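Local coordinates for protein aminotransferase, class I and II (Erwinia tasmaniensis, PDB 5Z0Q) that is a class I and II aminotransferase family protein, also called OvoB, that carries bound pyridoxal-5'-phosphate (PLP), at residues K28-R33 with F343-G348; L169-P174 with E188-F193; S157-M162 with Q195-L200. All coordinates share one frame; numbering follows the deposited sequence.

Overall arrangement
Interactions 2 and 3 are neighbours that share helix 184-197, with centres about 11 Å apart. Phe193 links them: it takes part in interaction 2, and its CZ lies 3.5 Å from Met162 SD of interaction 3. Both belong to the part of the chain built on the large mixed sheet. Interaction 2 is the one tied to the PLP site. Cys172 lines that pocket, and the Leu171 side chain is about 10 Å from a bound PLP. Interaction 1 is remote, beside the smaller sheet, with its centre about 37 Å from that of interaction 2 and 42 Å from that of interaction 3. It joins the N-terminal region to a helix some 310 residues later.

Interaction 1. Residues K28-R33 with F343-G348; sequences KKYADR and FFEKHG
Tyr30 reaches across to Glu345 and donates a hydrogen bond from its hydroxyl to the carboxylate. Its CB points toward segment 343-348. CG lies beside the backbone N and anti to the carbonyl carbon (chi1 -49°), which sends the ring out to Glu345. One ring face is covered from its own segment by Lys29 CG, 4.1 Å above the plane and over its centre. The far edge meets the partner: Tyr30 CE1 is 3.3 Å from Glu345 OE2, which lies close to the ring plane. At the tip, Tyr30 OH donates to Glu345 OE2. The modelled separation of OH and OE2 is 2.3 Å, too short to be taken literally at this resolution.

Glu345 comes to meet it with an extended chain beyond CG. The two side chains cross at about a right angle, and the carboxylate plane stands 86° from the ring plane. Lys29 NZ is 4.7 Å from Glu345 OE2. It is not in contact, but its positive charge may favour the ionised carboxylate. Lys29 also makes a cation-pi contact with Trp39.

Glu345 is the last residue of helix 340-345. A Schellman motif with Gly348 at positive phi ends that helix, and after the turn from Glu345 to Gly348 the chain enters strand 349-353. Gly348 shares backbone hydrogen bonding with Leu36, and its O is bonded to Arg380 of helix 371-385. The contact thus joins the loop before strand 36-38 to the helix before strand 349-353, two strands that lie side by side and parallel in the five-stranded sheet.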
loop_
_atom_site.group_PDB
_atom_site.type_symbol
_atom_site.label_atom_id
_atom_site.label_comp_id
_atom_site.label_asym_id
_atom_site.label_seq_id
_atom_site.Cartn_x
_atom_site.Cartn_y
_atom_site.Cartn_z
ATOM N N LYS A 28 17.675 11.899 -6.856
ATOM C CA LYS A 28 18.138 12.293 -5.534
ATOM C C LYS A 28 19.221 11.391 -4.960
ATOM O O LYS A 28 19.843 11.769 -3.960
ATOM C CB LYS A 28 16.963 12.360 -4.547
ATOM C CG LYS A 28 16.279 13.718 -4.519
ATOM C CD LYS A 28 15.185 13.774 -3.469
ATOM C CE LYS A 28 14.731 15.204 -3.230
ATOM N NZ LYS A 28 13.571 15.274 -2.298
ATOM N N LYS A 29 19.469 10.221 -5.553
ATOM C CA LYS A 29 20.578 9.388 -5.095
ATOM C C LYS A 29 21.909 10.094 -5.313
ATOM O O LYS A 29 22.756 10.144 -4.415
ATOM C CB LYS A 29 20.556 8.039 -5.813
ATOM C CG LYS A 29 21.707 7.122 -5.431
ATOM C CD LYS A 29 21.586 5.766 -6.102
ATOM C CE LYS A 29 22.717 4.842 -5.683
ATOM N NZ LYS A 29 22.554 3.476 -6.253
ATOM N N TYR A 30 22.109 10.645 -6.505
ATOM C CA TYR A 30 23.265 11.490 -6.808
ATOM C C TYR A 30 22.872 12.963 -6.780
ATOM O O TYR A 30 23.096 13.704 -7.737
ATOM C CB TYR A 30 23.855 11.103 -8.160
ATOM C CG TYR A 30 24.091 9.617 -8.328
ATOM C CD1 TYR A 30 25.186 8.995 -7.739
ATOM C CD2 TYR A 30 23.223 8.836 -9.081
ATOM C CE1 TYR A 30 25.406 7.640 -7.893
ATOM C CE2 TYR A 30 23.436 7.480 -9.239
ATOM C CZ TYR A 30 24.529 6.887 -8.644
ATOM O OH TYR A 30 24.746 5.536 -8.799
ATOM N N ALA A 31 22.282 13.389 -5.659
ATOM C CA ALA A 31 21.629 14.694 -5.585
ATOM C C ALA A 31 22.597 15.828 -5.904
ATOM O O ALA A 31 22.400 16.581 -6.865
ATOM C CB ALA A 31 21.012 14.889 -4.200
ATOM N N ASP A 32 23.649 15.971 -5.100
ATOM C CA ASP A 32 24.591 17.075 -5.234
ATOM C C ASP A 32 25.915 16.625 -5.846
ATOM O O ASP A 32 26.973 17.176 -5.530
ATOM C CB ASP A 32 24.821 17.741 -3.879
ATOM C CG ASP A 32 23.534 18.252 -3.257
ATOM O OD1 ASP A 32 22.680 18.779 -4.002
ATOM O OD2 ASP A 32 23.369 18.119 -2.026
ATOM N N ARG A 33 25.869 15.627 -6.724
ATOM C CA ARG A 33 27.046 15.139 -7.424
ATOM C C ARG A 33 26.809 15.183 -8.927
ATOM O O ARG A 33 25.676 15.041 -9.399
ATOM C CB ARG A 33 27.403 13.711 -6.994
ATOM C CG ARG A 33 28.004 13.618 -5.602
ATOM C CD ARG A 33 28.430 12.196 -5.277
ATOM N NE ARG A 33 27.288 11.324 -5.022
ATOM C CZ ARG A 33 27.383 10.014 -4.817
ATOM N NH1 ARG A 33 28.569 9.422 -4.840
ATOM N NH2 ARG A 33 26.291 9.296 -4.589
ATOM N N PHE A 343 32.866 2.039 -11.144
ATOM C CA PHE A 343 33.739 2.643 -12.146
ATOM C C PHE A 343 33.026 3.762 -12.893
ATOM O O PHE A 343 33.527 4.889 -12.975
ATOM C CB PHE A 343 34.234 1.572 -13.121
ATOM C CG PHE A 343 34.828 2.131 -14.384
ATOM C CD1 PHE A 343 36.110 2.655 -14.391
ATOM C CD2 PHE A 343 34.105 2.125 -15.567
ATOM C CE1 PHE A 343 36.659 3.168 -15.553
ATOM C CE2 PHE A 343 34.648 2.636 -16.731
ATOM C CZ PHE A 343 35.926 3.158 -16.725
ATOM N N PHE A 344 31.846 3.469 -13.444
ATOM C CA PHE A 344 31.111 4.474 -14.203
ATOM C C PHE A 344 30.615 5.618 -13.329
ATOM O O PHE A 344 30.387 6.717 -13.845
ATOM C CB PHE A 344 29.937 3.826 -14.937
ATOM C CG PHE A 344 30.338 3.062 -16.165
ATOM C CD1 PHE A 344 30.691 3.730 -17.326
ATOM C CD2 PHE A 344 30.356 1.677 -16.164
ATOM C CE1 PHE A 344 31.060 3.033 -18.461
ATOM C CE2 PHE A 344 30.723 0.973 -17.296
ATOM C CZ PHE A 344 31.076 1.653 -18.447
ATOM N N GLU A 345 30.442 5.392 -12.024
ATOM C CA GLU A 345 30.019 6.475 -11.143
ATOM C C GLU A 345 31.093 7.550 -11.037
ATOM O O GLU A 345 30.783 8.746 -11.026
ATOM C CB GLU A 345 29.667 5.929 -9.761
ATOM C CG GLU A 345 28.338 5.203 -9.705
ATOM C CD GLU A 345 27.978 4.761 -8.302
ATOM O OE1 GLU A 345 28.904 4.535 -7.494
ATOM O OE2 GLU A 345 26.769 4.647 -8.006
ATOM N N LYS A 346 32.362 7.145 -10.964
ATOM C CA LYS A 346 33.458 8.106 -10.935
ATOM C C LYS A 346 33.675 8.792 -12.276
ATOM O O LYS A 346 34.523 9.687 -12.360
ATOM C CB LYS A 346 34.745 7.418 -10.480
ATOM C CG LYS A 346 34.727 7.010 -9.016
ATOM C CD LYS A 346 34.493 8.217 -8.116
ATOM C CE LYS A 346 34.358 7.813 -6.654
ATOM N NZ LYS A 346 33.161 6.957 -6.420
ATOM N N HIS A 347 32.939 8.398 -13.315
ATOM C CA HIS A 347 32.947 9.082 -14.602
ATOM C C HIS A 347 31.585 9.699 -14.905
ATOM O O HIS A 347 31.188 9.807 -16.067
ATOM C CB HIS A 347 33.371 8.132 -15.720
ATOM C CG HIS A 347 34.790 7.664 -15.609
ATOM N ND1 HIS A 347 35.836 8.307 -16.236
ATOM C CD2 HIS A 347 35.335 6.619 -14.943
ATOM C CE1 HIS A 347 36.964 7.677 -15.962
ATOM N NE2 HIS A 347 36.688 6.650 -15.179
ATOM N N GLY A 348 30.857 10.093 -13.861
ATOM C CA GLY A 348 29.604 10.804 -14.028
ATOM C C GLY A 348 28.475 10.001 -14.633
ATOM O O GLY A 348 27.653 10.559 -15.366
#

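Interaction 2. Residues L169-P174 with E188-F193; sequences LLLCNP and EAQLRF
Leu171 and Gln190 meet where strand 166-172 lies beneath helix 184-197. These are the first two elements of a beta-alpha-beta crossover that ends in strand 200-204. The axes of the two short segments run nearly antiparallel, at 171°, and come within 11.0 Å of each other.

Leu171 turns its CB toward the helix. Its CG sits beside the backbone N (chi1 -63°), and both methyls face the end of Gln190. CD1 of Leu171 is 3.4 Å from Gln190 OE1, while CD2 of Leu171 is 4.0 Å from the same oxygen. Gln190 has an extended chain beyond CG. This carries its amide along the strand, in the direction of Asn173. Its side chain also touches Tyr182, whose backbone N is hydrogen-bonded to Asn173 OD1.

Leu169 and Phe193 take a different route. In both, CG lies opposite the backbone N across the CA-CB bond (173° in Leu169). CD2 of Leu169 comes to the edge of the Phe193 ring, near its plane, at 4.4 Å from CD2 of Phe193. The same Leu169 methyl is 4.2 Å from Gln190 O. It rests against both, the carbonyl oxygen and the ring edge.

On the other side of the strand, Cys172 points away from the helix and lines the PLP pocket. The strand ends at Cys172. Asn173 follows, then Pro174 behind a cis peptide bond.

No hydrogen bond joins the two segments. Leucine methyls, a ring edge and the amide oxygen of Gln190 make up the interface. OE1 meets methyls here, not a donor of the strand segment, and van der Waals packing probably carries most of this contact.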
loop_
_atom_site.group_PDB
_atom_site.type_symbol
_atom_site.label_atom_id
_atom_site.label_comp_id
_atom_site.label_asym_id
_atom_site.label_seq_id
_atom_site.Cartn_x
_atom_site.Cartn_y
_atom_site.Cartn_z
ATOM N N LEU A 169 7.651 -21.681 -9.470
ATOM C CA LEU A 169 8.498 -21.200 -10.555
ATOM C C LEU A 169 8.228 -19.716 -10.774
ATOM O O LEU A 169 7.091 -19.324 -11.059
ATOM C CB LEU A 169 8.243 -21.987 -11.839
ATOM C CG LEU A 169 8.957 -21.472 -13.092
ATOM C CD1 LEU A 169 10.466 -21.569 -12.933
ATOM C CD2 LEU A 169 8.494 -22.226 -14.328
ATOM N N LEU A 170 9.270 -18.898 -10.649
ATOM C CA LEU A 170 9.161 -17.451 -10.799
ATOM C C LEU A 170 9.679 -17.060 -12.179
ATOM O O LEU A 170 10.883 -17.145 -12.443
ATOM C CB LEU A 170 9.936 -16.736 -9.695
ATOM C CG LEU A 170 9.541 -17.072 -8.256
ATOM C CD1 LEU A 170 10.380 -16.275 -7.275
ATOM C CD2 LEU A 170 8.064 -16.813 -8.027
ATOM N N LEU A 171 8.773 -16.631 -13.052
ATOM C CA LEU A 171 9.110 -16.216 -14.404
ATOM C C LEU A 171 8.990 -14.704 -14.542
ATOM O O LEU A 171 8.387 -14.024 -13.707
ATOM C CB LEU A 171 8.209 -16.904 -15.434
ATOM C CG LEU A 171 8.305 -18.427 -15.525
ATOM C CD1 LEU A 171 7.393 -18.948 -16.624
ATOM C CD2 LEU A 171 9.743 -18.861 -15.759
ATOM N N CYS A 172 9.576 -14.185 -15.620
ATOM C CA CYS A 172 9.573 -12.749 -15.884
ATOM C C CYS A 172 9.563 -12.556 -17.394
ATOM O O CYS A 172 10.585 -12.771 -18.051
ATOM C CB CYS A 172 10.786 -12.074 -15.246
ATOM S SG CYS A 172 10.818 -10.273 -15.381
ATOM N N ASN A 173 8.412 -12.160 -17.941
ATOM C CA ASN A 173 8.253 -12.000 -19.382
ATOM C C ASN A 173 7.444 -10.744 -19.690
ATOM O O ASN A 173 6.245 -10.696 -19.387
ATOM C CB ASN A 173 7.577 -13.233 -19.984
ATOM C CG ASN A 173 7.390 -13.122 -21.484
ATOM O OD1 ASN A 173 8.108 -12.386 -22.160
ATOM N ND2 ASN A 173 6.420 -13.857 -22.013
ATOM N N PRO A 174 8.051 -9.706 -20.293
ATOM C CA PRO A 174 9.457 -9.600 -20.706
ATOM C C PRO A 174 10.421 -9.603 -19.522
ATOM O O PRO A 174 10.040 -9.218 -18.418
ATOM C CB PRO A 174 9.511 -8.257 -21.440
ATOM C CG PRO A 174 8.099 -7.953 -21.803
ATOM C CD PRO A 174 7.281 -8.515 -20.690
ATOM N N GLU A 188 6.164 -22.432 -24.074
ATOM C CA GLU A 188 5.650 -23.794 -23.981
ATOM C C GLU A 188 6.698 -24.749 -23.427
ATOM O O GLU A 188 6.348 -25.784 -22.850
ATOM C CB GLU A 188 5.156 -24.266 -25.347
ATOM C CG GLU A 188 3.939 -23.505 -25.855
ATOM C CD GLU A 188 3.417 -24.041 -27.174
ATOM O OE1 GLU A 188 4.095 -24.899 -27.780
ATOM O OE2 GLU A 188 2.327 -23.606 -27.602
ATOM N N ALA A 189 7.982 -24.422 -23.590
ATOM C CA ALA A 189 9.027 -25.213 -22.951
ATOM C C ALA A 189 9.044 -24.979 -21.446
ATOM O O ALA A 189 9.187 -25.927 -20.664
ATOM C CB ALA A 189 10.388 -24.883 -23.562
ATOM N N GLN A 190 8.898 -23.722 -21.021
ATOM C CA GLN A 190 8.809 -23.426 -19.596
ATOM C C GLN A 190 7.547 -24.021 -18.983
ATOM O O GLN A 190 7.548 -24.391 -17.804
ATOM C CB GLN A 190 8.850 -21.914 -19.373
ATOM C CG GLN A 190 10.101 -21.248 -19.920
ATOM C CD GLN A 190 10.000 -19.736 -19.934
ATOM O OE1 GLN A 190 8.946 -19.170 -19.643
ATOM N NE2 GLN A 190 11.100 -19.073 -20.273
ATOM N N LEU A 191 6.469 -24.120 -19.764
ATOM C CA LEU A 191 5.255 -24.756 -19.266
ATOM C C LEU A 191 5.456 -26.254 -19.076
ATOM O O LEU A 191 5.022 -26.821 -18.066
ATOM C CB LEU A 191 4.091 -24.489 -20.219
ATOM C CG LEU A 191 2.785 -25.212 -19.889
ATOM C CD1 LEU A 191 2.310 -24.851 -18.491
ATOM C CD2 LEU A 191 1.713 -24.894 -20.924
ATOM N N ARG A 192 6.111 -26.913 -20.038
ATOM C CA ARG A 192 6.374 -28.341 -19.900
ATOM C C ARG A 192 7.312 -28.624 -18.735
ATOM O O ARG A 192 7.210 -29.679 -18.098
ATOM C CB ARG A 192 6.944 -28.902 -21.205
ATOM C CG ARG A 192 5.908 -29.033 -22.313
ATOM C CD ARG A 192 6.468 -29.706 -23.559
ATOM N NE ARG A 192 6.768 -28.747 -24.621
ATOM C CZ ARG A 192 7.996 -28.430 -25.021
ATOM N NH1 ARG A 192 9.051 -29.004 -24.457
ATOM N NH2 ARG A 192 8.169 -27.545 -25.994
ATOM N N PHE A 193 8.224 -27.696 -18.436
ATOM C CA PHE A 193 9.076 -27.854 -17.263
ATOM C C PHE A 193 8.265 -27.761 -15.978
ATOM O O PHE A 193 8.522 -28.498 -15.018
ATOM C CB PHE A 193 10.186 -26.803 -17.276
ATOM C CG PHE A 193 11.052 -26.815 -16.048
ATOM C CD1 PHE A 193 12.072 -27.741 -15.912
ATOM C CD2 PHE A 193 10.853 -25.892 -15.034
ATOM C CE1 PHE A 193 12.873 -27.751 -14.786
ATOM C CE2 PHE A 193 11.652 -25.898 -13.904
ATOM C CZ PHE A 193 12.663 -26.829 -13.782
#

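Interaction 3. Residues S157-M162 with Q195-L200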
loop_
_atom_site.group_PDB
_atom_site.type_symbol
_atom_site.label_atom_id
_atom_site.label_comp_id
_atom_site.label_asym_id
_atom_site.label_seq_id
_atom_site.Cartn_x
_atom_site.Cartn_y
_atom_site.Cartn_z
ATOM N N SER A 157 17.846 -27.784 -18.961
ATOM C CA SER A 157 19.248 -28.120 -18.745
ATOM C C SER A 157 19.658 -28.031 -17.279
ATOM O O SER A 157 20.846 -28.176 -16.972
ATOM C CB SER A 157 20.146 -27.214 -19.591
ATOM O OG SER A 157 20.090 -25.872 -19.140
ATOM N N HIS A 158 18.707 -27.793 -16.372
ATOM C CA HIS A 158 18.975 -27.760 -14.939
ATOM C C HIS A 158 18.179 -28.823 -14.189
ATOM O O HIS A 158 17.917 -28.668 -12.992
ATOM C CB HIS A 158 18.681 -26.372 -14.366
ATOM C CG HIS A 158 19.621 -25.309 -14.841
ATOM N ND1 HIS A 158 19.616 -24.836 -16.136
ATOM C CD2 HIS A 158 20.600 -24.632 -14.197
ATOM C CE1 HIS A 158 20.550 -23.911 -16.266
ATOM N NE2 HIS A 158 21.162 -23.768 -15.104
ATOM N N GLU A 159 17.791 -29.901 -14.874
ATOM C CA GLU A 159 17.015 -30.962 -14.236
ATOM C C GLU A 159 17.778 -31.582 -13.071
ATOM O O GLU A 159 17.261 -31.671 -11.950
ATOM C CB GLU A 159 16.653 -32.035 -15.262
ATOM C CG GLU A 159 15.570 -31.636 -16.247
ATOM C CD GLU A 159 14.184 -32.009 -15.766
ATOM O OE1 GLU A 159 14.084 -32.756 -14.769
ATOM O OE2 GLU A 159 13.197 -31.561 -16.385
ATOM N N ASP A 160 19.015 -32.017 -13.321
ATOM C CA ASP A 160 19.781 -32.736 -12.309
ATOM C C ASP A 160 20.225 -31.838 -11.161
ATOM O O ASP A 160 20.595 -32.351 -10.099
ATOM C CB ASP A 160 20.993 -33.402 -12.961
ATOM C CG ASP A 160 20.600 -34.350 -14.078
ATOM O OD1 ASP A 160 19.769 -35.250 -13.831
ATOM O OD2 ASP A 160 21.108 -34.185 -15.208
ATOM N N ARG A 161 20.198 -30.518 -11.344
ATOM C CA ARG A 161 20.501 -29.602 -10.252
ATOM C C ARG A 161 19.345 -29.444 -9.275
ATOM O O ARG A 161 19.512 -28.779 -8.247
ATOM C CB ARG A 161 20.896 -28.228 -10.801
ATOM C CG ARG A 161 22.382 -28.071 -11.079
ATOM C CD ARG A 161 22.699 -26.698 -11.650
ATOM N NE ARG A 161 22.136 -25.619 -10.840
ATOM C CZ ARG A 161 22.738 -25.087 -9.781
ATOM N NH1 ARG A 161 23.924 -25.535 -9.391
ATOM N NH2 ARG A 161 22.151 -24.106 -9.108
ATOM N N MET A 162 18.190 -30.036 -9.564
ATOM C CA MET A 162 17.033 -29.911 -8.695
ATOM C C MET A 162 17.094 -30.940 -7.568
ATOM O O MET A 162 17.910 -31.866 -7.572
ATOM C CB MET A 162 15.746 -30.062 -9.502
ATOM C CG MET A 162 15.641 -29.080 -10.657
ATOM S SD MET A 162 14.093 -29.204 -11.568
ATOM C CE MET A 162 12.934 -28.524 -10.385
ATOM N N GLN A 195 5.065 -28.544 -15.644
ATOM C CA GLN A 195 4.197 -29.711 -15.526
ATOM C C GLN A 195 4.985 -30.953 -15.125
ATOM O O GLN A 195 4.536 -31.732 -14.276
ATOM C CB GLN A 195 3.459 -29.949 -16.842
ATOM C CG GLN A 195 2.549 -28.806 -17.261
ATOM C CD GLN A 195 2.061 -28.950 -18.687
ATOM O OE1 GLN A 195 2.505 -29.833 -19.421
ATOM N NE2 GLN A 195 1.140 -28.081 -19.089
ATOM N N ARG A 196 6.158 -31.154 -15.729
ATOM C CA ARG A 196 6.969 -32.327 -15.418
ATOM C C ARG A 196 7.361 -32.366 -13.945
ATOM O O ARG A 196 7.518 -33.450 -13.372
ATOM C CB ARG A 196 8.209 -32.348 -16.312
ATOM C CG ARG A 196 9.226 -33.430 -15.980
ATOM C CD ARG A 196 10.294 -33.561 -17.063
ATOM N NE ARG A 196 10.964 -32.295 -17.357
ATOM C CZ ARG A 196 10.699 -31.535 -18.416
ATOM N NH1 ARG A 196 9.773 -31.909 -19.290
ATOM N NH2 ARG A 196 11.357 -30.398 -18.601
ATOM N N HIS A 197 7.508 -31.203 -13.314
ATOM C CA HIS A 197 7.839 -31.122 -11.900
ATOM C C HIS A 197 6.670 -30.658 -11.044
ATOM O O HIS A 197 6.831 -30.521 -9.826
ATOM C CB HIS A 197 9.040 -30.192 -11.692
ATOM C CG HIS A 197 10.290 -30.667 -12.365
ATOM N ND1 HIS A 197 11.154 -31.567 -11.780
ATOM C CD2 HIS A 197 10.816 -30.374 -13.578
ATOM C CE1 HIS A 197 12.160 -31.807 -12.602
ATOM N NE2 HIS A 197 11.979 -31.095 -13.700
ATOM N N ASP A 198 5.503 -30.426 -11.644
ATOM C CA ASP A 198 4.300 -29.971 -10.947
ATOM C C ASP A 198 4.611 -28.763 -10.058
ATOM O O ASP A 198 4.586 -28.821 -8.829
ATOM C CB ASP A 198 3.669 -31.113 -10.146
ATOM C CG ASP A 198 2.307 -31.514 -10.684
ATOM O OD1 ASP A 198 2.224 -31.888 -11.874
ATOM O OD2 ASP A 198 1.318 -31.452 -9.921
ATOM N N LEU A 199 4.913 -27.659 -10.734
ATOM C CA LEU A 199 5.265 -26.407 -10.086
ATOM C C LEU A 199 4.175 -25.368 -10.312
ATOM O O LEU A 199 3.453 -25.406 -11.313
ATOM C CB LEU A 199 6.595 -25.865 -10.616
ATOM C CG LEU A 199 7.827 -26.763 -10.524
ATOM C CD1 LEU A 199 9.044 -26.047 -11.089
ATOM C CD2 LEU A 199 8.070 -27.190 -9.090
ATOM N N LEU A 200 4.065 -24.439 -9.369
ATOM C CA LEU A 200 3.253 -23.248 -9.553
ATOM C C LEU A 200 4.099 -22.154 -10.195
ATOM O O LEU A 200 5.304 -22.052 -9.950
ATOM C CB LEU A 200 2.680 -22.772 -8.219
ATOM C CG LEU A 200 1.713 -23.746 -7.544
ATOM C CD1 LEU A 200 1.353 -23.275 -6.145
ATOM C CD2 LEU A 200 0.462 -23.923 -8.392
#
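Glu159 OE2 is gripped by two side chains at the end of helix 184-197, Arg196 and His197. The helix closes here in a Schellman motif, with Asp198 at positive phi. Glu159 opens a type I beta turn that runs to Met162, in the loop between strands 151-152 and 166-172.

The salt bridge runs from Arg196 NE to Glu159 OE2, modelled at 2.5 Å with an N-H...O angle of 151°. NE meets the oxygen on its syn side, somewhat out of the carboxylate plane. Arg196 NH2 adds a weak bond to the same OE2, and is also paired with Asp156. His197 NE2 donates to Glu159 OE2 at 3.0 Å with an angle of 156°. It comes from above the carboxylate plane, on the face opposite to Arg196 NE. Glu159 OE1 is 2.9 Å from His197 NE2, but that bond is weak because it is strongly bent. Two donors from opposite faces should fix the rotation of the carboxylate. Its charge would tend to favour a protonated His197, an effect that Arg196 on the same oxygen probably weakens.

The chain of Glu159 is bent at chi2, which swings the carboxylate toward the helix although its CB does not point there. Arg196 bends at chi3, and this turns NE back to the acid. Its CG also lies 4.1 Å above one face of the His197 ring.

Met162 covers the other face. Its side chain comes from the direction opposite to His197, and it also touches Phe193. The sulfur-aromatic contact puts Met162 SD 3.6 Å from the centroid of the His197 ring. Met162 CE lies over the same face in a CH-pi contact, 3.9 Å from that centroid and 14° off the ring normal.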